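Local coordinates for germination protein YpeB (Bacillus megaterium QM B1551, PDB 5BOI) that is of unknown molecular function but takes part in spore germination, its C-terminal PepSY-containing domain being probably inhibitory, at residues Arg129-Met137 against Ser150-Arg161; Val72-Ile83 against Ser140-Phe149. All coordinates share one frame; numbering follows the deposited sequence.

Interaction 1: residues Arg129-Met137 against Ser150-Arg161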
loop_
_atom_site.group_PDB
_atom_site.type_symbol
_atom_site.label_atom_id
_atom_site.label_comp_id
_atom_site.label_asym_id
_atom_site.label_seq_id
_atom_site.Cartn_x
_atom_site.Cartn_y
_atom_site.Cartn_z
ATOM N N ARG A 129 10.622 -6.236 -6.093
ATOM C CA ARG A 129 9.689 -5.457 -5.261
ATOM C C ARG A 129 10.056 -3.975 -5.273
ATOM O O ARG A 129 11.168 -3.609 -4.893
ATOM C CB ARG A 129 9.683 -5.985 -3.829
ATOM C CG ARG A 129 8.936 -7.314 -3.767
ATOM C CD ARG A 129 9.123 -8.116 -2.504
ATOM N NE ARG A 129 8.626 -9.471 -2.741
ATOM C CZ ARG A 129 8.435 -10.387 -1.799
ATOM N NH1 ARG A 129 8.701 -10.106 -0.528
ATOM N NH2 ARG A 129 7.973 -11.585 -2.134
ATOM N N ILE A 130 9.131 -3.138 -5.720
ATOM C CA ILE A 130 9.403 -1.712 -5.860
ATOM C C ILE A 130 8.771 -1.001 -4.666
ATOM O O ILE A 130 7.601 -0.600 -4.704
ATOM C CB ILE A 130 8.827 -1.129 -7.166
ATOM C CG1 ILE A 130 9.185 -1.986 -8.383
ATOM C CG2 ILE A 130 9.239 0.312 -7.340
ATOM C CD1 ILE A 130 10.661 -2.088 -8.659
ATOM N N TYR A 131 9.534 -0.877 -3.594
ATOM C CA TYR A 131 8.984 -0.321 -2.360
ATOM C C TYR A 131 8.436 1.122 -2.450
ATOM O O TYR A 131 7.456 1.423 -1.772
ATOM C CB TYR A 131 10.022 -0.452 -1.236
ATOM C CG TYR A 131 10.009 -1.850 -0.652
ATOM C CD1 TYR A 131 10.708 -2.884 -1.260
ATOM C CD2 TYR A 131 9.298 -2.131 0.501
ATOM C CE1 TYR A 131 10.679 -4.162 -0.740
ATOM C CE2 TYR A 131 9.268 -3.387 1.033
ATOM C CZ TYR A 131 9.932 -4.396 0.420
ATOM O OH TYR A 131 9.868 -5.649 0.978
ATOM N N PRO A 132 9.022 2.003 -3.293
ATOM C CA PRO A 132 8.421 3.342 -3.451
ATOM C C PRO A 132 6.989 3.339 -4.007
ATOM O O PRO A 132 6.219 4.259 -3.730
ATOM C CB PRO A 132 9.363 4.028 -4.445
ATOM C CG PRO A 132 10.683 3.340 -4.248
ATOM C CD PRO A 132 10.333 1.914 -3.974
ATOM N N ASP A 133 6.648 2.318 -4.781
ATOM C CA ASP A 133 5.354 2.238 -5.457
ATOM C C ASP A 133 4.354 1.470 -4.589
ATOM O O ASP A 133 4.093 0.275 -4.806
ATOM C CB ASP A 133 5.520 1.574 -6.827
ATOM C CG ASP A 133 6.384 2.410 -7.777
ATOM O OD1 ASP A 133 7.044 3.361 -7.300
ATOM O OD2 ASP A 133 6.415 2.118 -8.987
ATOM N N SER A 134 3.805 2.163 -3.599
ATOM C CA SER A 134 3.084 1.482 -2.527
ATOM C C SER A 134 1.606 1.864 -2.402
ATOM O O SER A 134 1.164 2.942 -2.807
ATOM C CB SER A 134 3.785 1.742 -1.188
ATOM O OG SER A 134 3.721 3.112 -0.812
ATOM N N VAL A 135 0.856 0.941 -1.821
ATOM C CA VAL A 135 -0.562 1.137 -1.547
ATOM C C VAL A 135 -0.771 0.852 -0.066
ATOM O O VAL A 135 -0.290 -0.167 0.443
ATOM C CB VAL A 135 -1.422 0.230 -2.390
ATOM C CG1 VAL A 135 -2.903 0.409 -2.007
ATOM C CG2 VAL A 135 -1.215 0.516 -3.879
ATOM N N LYS A 136 -1.476 1.748 0.625
ATOM C CA LYS A 136 -1.673 1.617 2.060
ATOM C C LYS A 136 -3.143 1.315 2.315
ATOM O O LYS A 136 -4.009 1.891 1.661
ATOM C CB LYS A 136 -1.267 2.895 2.795
ATOM C CG LYS A 136 0.233 3.096 2.934
ATOM C CD LYS A 136 0.588 4.559 3.152
ATOM C CE LYS A 136 2.092 4.773 3.062
ATOM N NZ LYS A 136 2.838 3.497 3.265
ATOM N N MET A 137 -3.412 0.411 3.249
ATOM C CA MET A 137 -4.787 0.014 3.550
ATOM C C MET A 137 -5.002 -0.077 5.037
ATOM O O MET A 137 -4.096 -0.480 5.767
ATOM C CB MET A 137 -5.119 -1.331 2.935
ATOM C CG MET A 137 -4.864 -1.439 1.471
ATOM S SD MET A 137 -5.772 -2.864 0.908
ATOM C CE MET A 137 -7.456 -2.362 1.260
ATOM N N SER A 150 -4.903 4.301 0.401
ATOM C CA SER A 150 -4.152 5.320 -0.295
ATOM C C SER A 150 -3.302 4.692 -1.377
ATOM O O SER A 150 -2.431 3.883 -1.079
ATOM C CB SER A 150 -3.260 6.098 0.654
ATOM O OG SER A 150 -2.385 6.931 -0.094
ATOM N N ALA A 151 -3.566 5.055 -2.623
ATOM C CA ALA A 151 -2.723 4.581 -3.720
ATOM C C ALA A 151 -1.913 5.728 -4.304
ATOM O O ALA A 151 -1.521 5.687 -5.475
ATOM C CB ALA A 151 -3.568 3.922 -4.800
ATOM N N LYS A 152 -1.663 6.751 -3.498
ATOM C CA LYS A 152 -1.001 7.945 -4.007
ATOM C C LYS A 152 0.419 7.624 -4.481
ATOM O O LYS A 152 0.812 8.021 -5.579
ATOM C CB LYS A 152 -0.988 9.043 -2.939
ATOM C CG LYS A 152 -2.371 9.648 -2.683
ATOM C CD LYS A 152 -2.358 10.669 -1.549
ATOM C CE LYS A 152 -1.912 12.032 -2.035
ATOM N NZ LYS A 152 -2.348 13.126 -1.121
ATOM N N ASP A 153 1.169 6.876 -3.670
ATOM C CA ASP A 153 2.533 6.495 -4.033
ATOM C C ASP A 153 2.547 5.619 -5.285
ATOM O O ASP A 153 3.305 5.863 -6.216
ATOM C CB ASP A 153 3.215 5.762 -2.874
ATOM C CG ASP A 153 3.513 6.676 -1.699
ATOM O OD1 ASP A 153 3.723 7.884 -1.931
ATOM O OD2 ASP A 153 3.548 6.190 -0.547
ATOM N N PHE A 154 1.687 4.608 -5.299
ATOM C CA PHE A 154 1.612 3.661 -6.404
ATOM C C PHE A 154 1.248 4.329 -7.719
ATOM O O PHE A 154 1.855 4.050 -8.751
ATOM C CB PHE A 154 0.589 2.572 -6.087
ATOM C CG PHE A 154 0.430 1.542 -7.171
ATOM C CD1 PHE A 154 1.468 0.694 -7.494
ATOM C CD2 PHE A 154 -0.783 1.394 -7.828
ATOM C CE1 PHE A 154 1.316 -0.267 -8.485
ATOM C CE2 PHE A 154 -0.944 0.434 -8.813
ATOM C CZ PHE A 154 0.108 -0.396 -9.142
ATOM N N LEU A 155 0.249 5.200 -7.688
ATOM C CA LEU A 155 -0.286 5.773 -8.923
ATOM C C LEU A 155 0.570 6.911 -9.465
ATOM O O LEU A 155 0.592 7.148 -10.670
ATOM C CB LEU A 155 -1.719 6.272 -8.713
ATOM C CG LEU A 155 -2.829 5.231 -8.522
ATOM C CD1 LEU A 155 -4.147 5.917 -8.185
ATOM C CD2 LEU A 155 -2.987 4.366 -9.758
ATOM N N LEU A 156 1.275 7.613 -8.584
ATOM C CA LEU A 156 2.005 8.809 -8.992
ATOM C C LEU A 156 3.522 8.607 -9.079
ATOM O O LEU A 156 4.165 9.146 -9.979
ATOM C CB LEU A 156 1.685 9.961 -8.040
ATOM C CG LEU A 156 0.205 10.356 -7.958
ATOM C CD1 LEU A 156 -0.027 11.363 -6.839
ATOM C CD2 LEU A 156 -0.291 10.904 -9.289
ATOM N N LYS A 157 4.093 7.842 -8.151
ATOM C CA LYS A 157 5.529 7.553 -8.188
ATOM C C LYS A 157 5.853 6.474 -9.210
ATOM O O LYS A 157 7.022 6.243 -9.528
ATOM C CB LYS A 157 6.047 7.117 -6.815
ATOM C CG LYS A 157 6.243 8.257 -5.834
ATOM C CD LYS A 157 6.578 7.754 -4.431
ATOM C CE LYS A 157 6.672 8.929 -3.456
ATOM N NZ LYS A 157 6.722 8.519 -2.019
ATOM N N HIS A 158 4.827 5.805 -9.725
ATOM C CA HIS A 158 5.075 4.724 -10.663
ATOM C C HIS A 158 5.630 5.246 -11.971
ATOM O O HIS A 158 5.228 6.301 -12.456
ATOM C CB HIS A 158 3.816 3.917 -10.948
ATOM C CG HIS A 158 4.068 2.709 -11.792
ATOM N ND1 HIS A 158 4.140 2.763 -13.167
ATOM C CD2 HIS A 158 4.304 1.421 -11.452
ATOM C CE1 HIS A 158 4.393 1.555 -13.640
ATOM N NE2 HIS A 158 4.497 0.722 -12.619
ATOM N N ARG A 159 6.559 4.481 -12.531
ATOM C CA ARG A 159 7.124 4.753 -13.840
ATOM C C ARG A 159 7.770 3.477 -14.355
ATOM O O ARG A 159 8.185 2.627 -13.567
ATOM C CB ARG A 159 8.151 5.883 -13.772
ATOM C CG ARG A 159 9.447 5.475 -13.096
ATOM C CD ARG A 159 10.446 6.613 -13.053
ATOM N NE ARG A 159 11.801 6.119 -12.832
ATOM C CZ ARG A 159 12.332 5.906 -11.634
ATOM N NH1 ARG A 159 13.574 5.452 -11.527
ATOM N NH2 ARG A 159 11.620 6.148 -10.540
ATOM N N THR A 160 7.845 3.330 -15.671
ATOM C CA THR A 160 8.581 2.211 -16.232
ATOM C C THR A 160 10.077 2.450 -15.999
ATOM O O THR A 160 10.650 3.461 -16.417
ATOM C CB THR A 160 8.263 1.991 -17.735
ATOM O OG1 THR A 160 9.039 0.896 -18.237
ATOM C CG2 THR A 160 8.528 3.246 -18.563
ATOM N N ARG A 161 10.685 1.524 -15.272
ATOM C CA ARG A 161 12.093 1.606 -14.940
ATOM C C ARG A 161 12.823 0.517 -15.716
ATOM O O ARG A 161 12.250 -0.541 -15.989
ATOM C CB ARG A 161 12.310 1.413 -13.435
ATOM C CG ARG A 161 11.518 2.355 -12.520
ATOM C CD ARG A 161 11.359 1.741 -11.125
ATOM N NE ARG A 161 11.002 2.723 -10.095
ATOM C CZ ARG A 161 9.756 3.063 -9.780
ATOM N NH1 ARG A 161 9.530 3.961 -8.824
ATOM N NH2 ARG A 161 8.730 2.504 -10.417
HETATM O O HOH W 1 6.725 5.972 -1.529
HETATM O O HOH W 2 0.319 5.520 -1.383
#
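D133 OD2 takes the shortest direct bond between the two segments, 2.7 Å from R161 NH2, while D133 OD1 takes R161 NH1 at 3.0 Å. This end-on, two-pronged salt bridge joins a corner between strands to the chain beyond a short helix. At the other end, the antiparallel β-hairpin of strands 134-140 and 146-150, in the PepSY region, runs into helix 152-156. The salt bridge is not flat: the carboxylate and guanidinium planes stand 57° apart, and both oxygens are met on their syn sides. I130 CG2 lies 3.7 Å above one guanidinium face, and R159 CG, in a poorly ordered side chain, lies over the opposite face. R161 NH1 has a second acidic partner, E198, and E122 comes close to D133 OD2, so the arginine probably offsets a cluster of acids.

At the hairpin's end, K136 and S150 form an antiparallel hydrogen-bonded pair, with K136 N to S150 O at 2.9 Å. A151 takes the N-cap position. S134 O receives a weak bond from F154 N and one from a water that accepts from D153 N, tying the strand to the first turn. A second water joins P132 O to K157 NZ, which also salt-bridges D153.

V135 CG2 sits 3.5 Å from F154 CB. F154 chi1, 180°, swings the ring beside the carbonyl carbon, where CD1 at its edge meets D133 O at 3.8 Å.

Interaction 2: residues Val72-Ile83 against Ser140-Phe149; sequences VLEDRDIKKQNI and SLEDGSVIGF
V72 and F149 form an antiparallel hydrogen-bonded pair, V72 N reaching F149 O at 2.8 Å and F149 N returning to V72 O. L73 faces G148 as the next, non-hydrogen-bonded pair, and E74 N meets I147 O almost straight (172°). I147 and G148 form a classic β-bulge against K138 of strand 134-140.

Further along, L141 O accepts both N82 N (2.8 Å) and I83 N (3.1 Å). N82 adds a side-chain bond, ND2 to E142 O at 2.9 Å, in its own amide plane and on a lone pair of that carbonyl. E142 extends its chain so that OE2 draws weak bonds from K79 N and K80 N. An ST turn at S140 and an Asx turn at D143 shape the hairpin loop.

Among the charged groups, E74 OE1 salt-bridges R76 NH2, a pair modelled doubtfully short, and a water joins R76 NH1 to S140 OG. I147 CG2 lies 3.3 Å from R76 NH1, obliquely to the guanidinium. With an alanine in place of E74, the R76 guanidinium is likely to lose its carboxylate mate and turn more freely beside I147.

Apolar contact comes from I78 CG1 meeting I147 CD1 tip to tip at 4.1 Å, from L141 CD2 against I83 CG1, and from V72 CB against F149 CB. The aliphatic CG of Q81 lies beside L141 CB, while the Q81 amide oxygen bonds Q111.

Strand 57-63 pairs with the other edge of strand 69-74, strand 134-140 continues the sheet beyond I147, and helix 85-98 packs on I83, L141, V146 and F149.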
loop_
_atom_site.group_PDB
_atom_site.type_symbol
_atom_site.label_atom_id
_atom_site.label_comp_id
_atom_site.label_asym_id
_atom_site.label_seq_id
_atom_site.Cartn_x
_atom_site.Cartn_y
_atom_site.Cartn_z
ATOM N N VAL A 72 -8.875 7.219 0.378
ATOM C CA VAL A 72 -10.132 7.014 1.109
ATOM C C VAL A 72 -9.909 7.070 2.608
ATOM O O VAL A 72 -8.902 6.579 3.128
ATOM C CB VAL A 72 -10.804 5.643 0.780
ATOM C CG1 VAL A 72 -11.984 5.360 1.733
ATOM C CG2 VAL A 72 -11.265 5.584 -0.660
ATOM N N LEU A 73 -10.844 7.678 3.321
ATOM C CA LEU A 73 -10.848 7.528 4.765
ATOM C C LEU A 73 -12.271 7.538 5.292
ATOM O O LEU A 73 -13.013 8.489 5.052
ATOM C CB LEU A 73 -10.036 8.631 5.436
ATOM C CG LEU A 73 -9.984 8.429 6.951
ATOM C CD1 LEU A 73 -9.458 7.033 7.262
ATOM C CD2 LEU A 73 -9.132 9.496 7.622
ATOM N N GLU A 74 -12.647 6.450 5.964
ATOM C CA GLU A 74 -13.906 6.379 6.690
ATOM C C GLU A 74 -13.587 6.740 8.122
ATOM O O GLU A 74 -12.911 5.974 8.809
ATOM C CB GLU A 74 -14.535 4.983 6.621
ATOM C CG GLU A 74 -14.765 4.449 5.210
ATOM C CD GLU A 74 -15.584 3.163 5.198
ATOM O OE1 GLU A 74 -16.194 2.828 6.242
ATOM O OE2 GLU A 74 -15.614 2.486 4.143
ATOM N N ASP A 75 -14.057 7.901 8.567
ATOM C CA ASP A 75 -13.701 8.414 9.888
ATOM C C ASP A 75 -14.548 7.768 10.978
ATOM O O ASP A 75 -15.536 8.341 11.446
ATOM C CB ASP A 75 -13.844 9.933 9.929
ATOM C CG ASP A 75 -13.274 10.535 11.195
ATOM O OD1 ASP A 75 -12.340 9.940 11.774
ATOM O OD2 ASP A 75 -13.765 11.601 11.608
ATOM N N ARG A 76 -14.131 6.574 11.384
ATOM C CA ARG A 76 -14.937 5.701 12.225
ATOM C C ARG A 76 -14.055 4.939 13.209
ATOM O O ARG A 76 -13.048 4.349 12.819
ATOM C CB ARG A 76 -15.729 4.724 11.349
ATOM C CG ARG A 76 -16.785 3.924 12.085
ATOM C CD ARG A 76 -17.671 3.140 11.116
ATOM N NE ARG A 76 -17.101 1.853 10.714
ATOM C CZ ARG A 76 -16.562 1.603 9.524
ATOM N NH1 ARG A 76 -16.083 0.395 9.256
ATOM N NH2 ARG A 76 -16.506 2.553 8.599
ATOM N N ASP A 77 -14.433 4.948 14.483
ATOM C CA ASP A 77 -13.698 4.206 15.500
ATOM C C ASP A 77 -14.279 2.799 15.677
ATOM O O ASP A 77 -15.499 2.636 15.804
ATOM C CB ASP A 77 -13.720 4.963 16.828
ATOM C CG ASP A 77 -12.823 4.334 17.869
ATOM O OD1 ASP A 77 -11.584 4.366 17.696
ATOM O OD2 ASP A 77 -13.358 3.793 18.853
ATOM N N ILE A 78 -13.404 1.795 15.705
ATOM C CA ILE A 78 -13.813 0.380 15.705
ATOM C C ILE A 78 -13.905 -0.191 17.132
ATOM O O ILE A 78 -12.915 -0.208 17.866
ATOM C CB ILE A 78 -12.837 -0.469 14.860
ATOM C CG1 ILE A 78 -12.647 0.147 13.462
ATOM C CG2 ILE A 78 -13.283 -1.918 14.800
ATOM C CD1 ILE A 78 -13.968 0.338 12.674
ATOM N N LYS A 79 -15.095 -0.660 17.530
ATOM C CA LYS A 79 -15.334 -0.983 18.931
ATOM C C LYS A 79 -14.919 -2.379 19.343
ATOM O O LYS A 79 -14.688 -2.620 20.515
ATOM C CB LYS A 79 -16.820 -0.767 19.263
ATOM C CG LYS A 79 -17.329 0.611 18.840
ATOM C CD LYS A 79 -16.560 1.730 19.553
ATOM C CE LYS A 79 -16.882 3.076 18.924
ATOM N NZ LYS A 79 -15.946 4.156 19.366
ATOM N N LYS A 80 -14.819 -3.305 18.390
ATOM C CA LYS A 80 -14.652 -4.718 18.724
ATOM C C LYS A 80 -13.789 -5.429 17.697
ATOM O O LYS A 80 -13.970 -5.219 16.505
ATOM C CB LYS A 80 -16.025 -5.415 18.752
ATOM C CG LYS A 80 -15.998 -6.936 18.774
ATOM C CD LYS A 80 -15.429 -7.479 20.084
ATOM C CE LYS A 80 -15.501 -8.999 20.111
ATOM N NZ LYS A 80 -14.943 -9.520 21.392
ATOM N N GLN A 81 -12.870 -6.271 18.147
ATOM C CA GLN A 81 -12.149 -7.152 17.232
ATOM C C GLN A 81 -12.803 -8.518 17.143
ATOM O O GLN A 81 -12.808 -9.271 18.115
ATOM C CB GLN A 81 -10.686 -7.314 17.666
ATOM C CG GLN A 81 -9.898 -8.255 16.738
ATOM C CD GLN A 81 -8.444 -8.458 17.196
ATOM O OE1 GLN A 81 -8.008 -7.915 18.219
ATOM N NE2 GLN A 81 -7.714 -9.265 16.463
ATOM N N ASN A 82 -13.347 -8.832 15.966
ATOM C CA ASN A 82 -13.949 -10.124 15.685
ATOM C C ASN A 82 -13.078 -11.045 14.828
ATOM O O ASN A 82 -13.276 -12.265 14.822
ATOM C CB ASN A 82 -15.277 -9.923 14.976
ATOM C CG ASN A 82 -16.347 -9.383 15.910
ATOM O OD1 ASN A 82 -16.438 -9.799 17.064
ATOM N ND2 ASN A 82 -17.175 -8.486 15.407
ATOM N N ILE A 83 -12.155 -10.466 14.071
ATOM C CA ILE A 83 -11.327 -11.285 13.188
ATOM C C ILE A 83 -9.851 -11.096 13.492
ATOM O O ILE A 83 -9.447 -10.068 14.033
ATOM C CB ILE A 83 -11.573 -10.966 11.706
ATOM C CG1 ILE A 83 -11.084 -9.555 11.382
ATOM C CG2 ILE A 83 -13.035 -11.173 11.349
ATOM C CD1 ILE A 83 -11.036 -9.245 9.902
ATOM N N SER A 140 -11.162 -2.613 9.110
ATOM C CA SER A 140 -11.845 -2.805 10.384
ATOM C C SER A 140 -11.657 -4.238 10.844
ATOM O O SER A 140 -11.964 -5.160 10.106
ATOM C CB SER A 140 -13.338 -2.520 10.255
ATOM O OG SER A 140 -14.011 -3.026 11.414
ATOM N N LEU A 141 -11.197 -4.445 12.067
ATOM C CA LEU A 141 -11.172 -5.807 12.600
ATOM C C LEU A 141 -12.524 -6.272 13.162
ATOM O O LEU A 141 -12.619 -7.395 13.663
ATOM C CB LEU A 141 -10.087 -5.941 13.667
ATOM C CG LEU A 141 -8.655 -5.681 13.153
ATOM C CD1 LEU A 141 -7.664 -5.904 14.269
ATOM C CD2 LEU A 141 -8.305 -6.541 11.938
ATOM N N GLU A 142 -13.560 -5.433 13.076
ATOM C CA GLU A 142 -14.907 -5.836 13.524
ATOM C C GLU A 142 -15.605 -6.642 12.444
ATOM O O GLU A 142 -16.333 -7.612 12.739
ATOM C CB GLU A 142 -15.767 -4.610 13.900
ATOM C CG GLU A 142 -17.102 -4.925 14.562
ATOM C CD GLU A 142 -17.716 -3.703 15.254
ATOM O OE1 GLU A 142 -18.893 -3.387 14.994
ATOM O OE2 GLU A 142 -17.012 -3.051 16.059
ATOM N N ASP A 143 -15.393 -6.242 11.190
ATOM C CA ASP A 143 -16.104 -6.868 10.071
ATOM C C ASP A 143 -15.267 -7.073 8.814
ATOM O O ASP A 143 -15.778 -7.593 7.819
ATOM C CB ASP A 143 -17.349 -6.053 9.697
ATOM C CG ASP A 143 -17.045 -4.586 9.397
ATOM O OD1 ASP A 143 -15.875 -4.217 9.143
ATOM O OD2 ASP A 143 -18.005 -3.785 9.423
ATOM N N GLY A 144 -13.997 -6.671 8.840
ATOM C CA GLY A 144 -13.141 -6.897 7.693
ATOM C C GLY A 144 -13.323 -5.870 6.593
ATOM O O GLY A 144 -12.734 -5.997 5.517
ATOM N N SER A 145 -14.111 -4.835 6.861
ATOM C CA SER A 145 -14.343 -3.788 5.867
ATOM C C SER A 145 -13.146 -2.858 5.741
ATOM O O SER A 145 -12.383 -2.667 6.698
ATOM C CB SER A 145 -15.591 -2.958 6.211
ATOM O OG SER A 145 -15.511 -2.399 7.518
ATOM N N VAL A 146 -13.003 -2.276 4.552
ATOM C CA VAL A 146 -11.999 -1.255 4.288
ATOM C C VAL A 146 -12.421 0.051 4.962
ATOM O O VAL A 146 -13.565 0.476 4.830
ATOM C CB VAL A 146 -11.808 -1.034 2.770
ATOM C CG1 VAL A 146 -10.776 0.055 2.505
ATOM C CG2 VAL A 146 -11.363 -2.331 2.097
ATOM N N ILE A 147 -11.514 0.669 5.712
ATOM C CA ILE A 147 -11.804 1.975 6.298
ATOM C C ILE A 147 -10.785 3.048 5.928
ATOM O O ILE A 147 -10.975 4.225 6.224
ATOM C CB ILE A 147 -11.901 1.877 7.821
ATOM C CG1 ILE A 147 -10.595 1.383 8.428
ATOM C CG2 ILE A 147 -13.048 0.949 8.207
ATOM C CD1 ILE A 147 -10.745 1.011 9.912
ATOM N N GLY A 148 -9.691 2.641 5.294
ATOM C CA GLY A 148 -8.722 3.598 4.810
ATOM C C GLY A 148 -8.007 2.996 3.614
ATOM O O GLY A 148 -7.860 1.771 3.539
ATOM N N PHE A 149 -7.604 3.853 2.677
ATOM C CA PHE A 149 -6.934 3.428 1.437
ATOM C C PHE A 149 -6.118 4.583 0.867
ATOM O O PHE A 149 -6.573 5.724 0.852
ATOM C CB PHE A 149 -7.972 2.931 0.416
ATOM C CG PHE A 149 -7.406 2.597 -0.945
ATOM C CD1 PHE A 149 -6.861 1.345 -1.198
ATOM C CD2 PHE A 149 -7.464 3.520 -1.986
ATOM C CE1 PHE A 149 -6.353 1.026 -2.452
ATOM C CE2 PHE A 149 -6.956 3.204 -3.244
ATOM C CZ PHE A 149 -6.406 1.954 -3.474
HETATM O O HOH W 3 -16.448 -1.963 11.497
#

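Overall arrangement
Along the chain the four segments alternate, 72-83, 129-137, 140-149, 150-161, so the two contacts cross. Interaction 2 closes a 56-residue loop containing helix 85-98 and strands 104-112 and 115-123, and brings strand 69-74 beside strand 146-150. Interaction 1 closes a much shorter loop, 138-149, which holds the whole second half of interaction 2. Their centres lie about 23 Å apart, yet they share the hairpin of strands 134-140 and 146-150: V135 CG1 packs 3.5 Å from F149 CE1, and M137 CE touches V146 CG2. Together they tie the N-terminal strands to the central sheet and, through R161, to E198 on strand 198-208 in the C-terminal part of the chain.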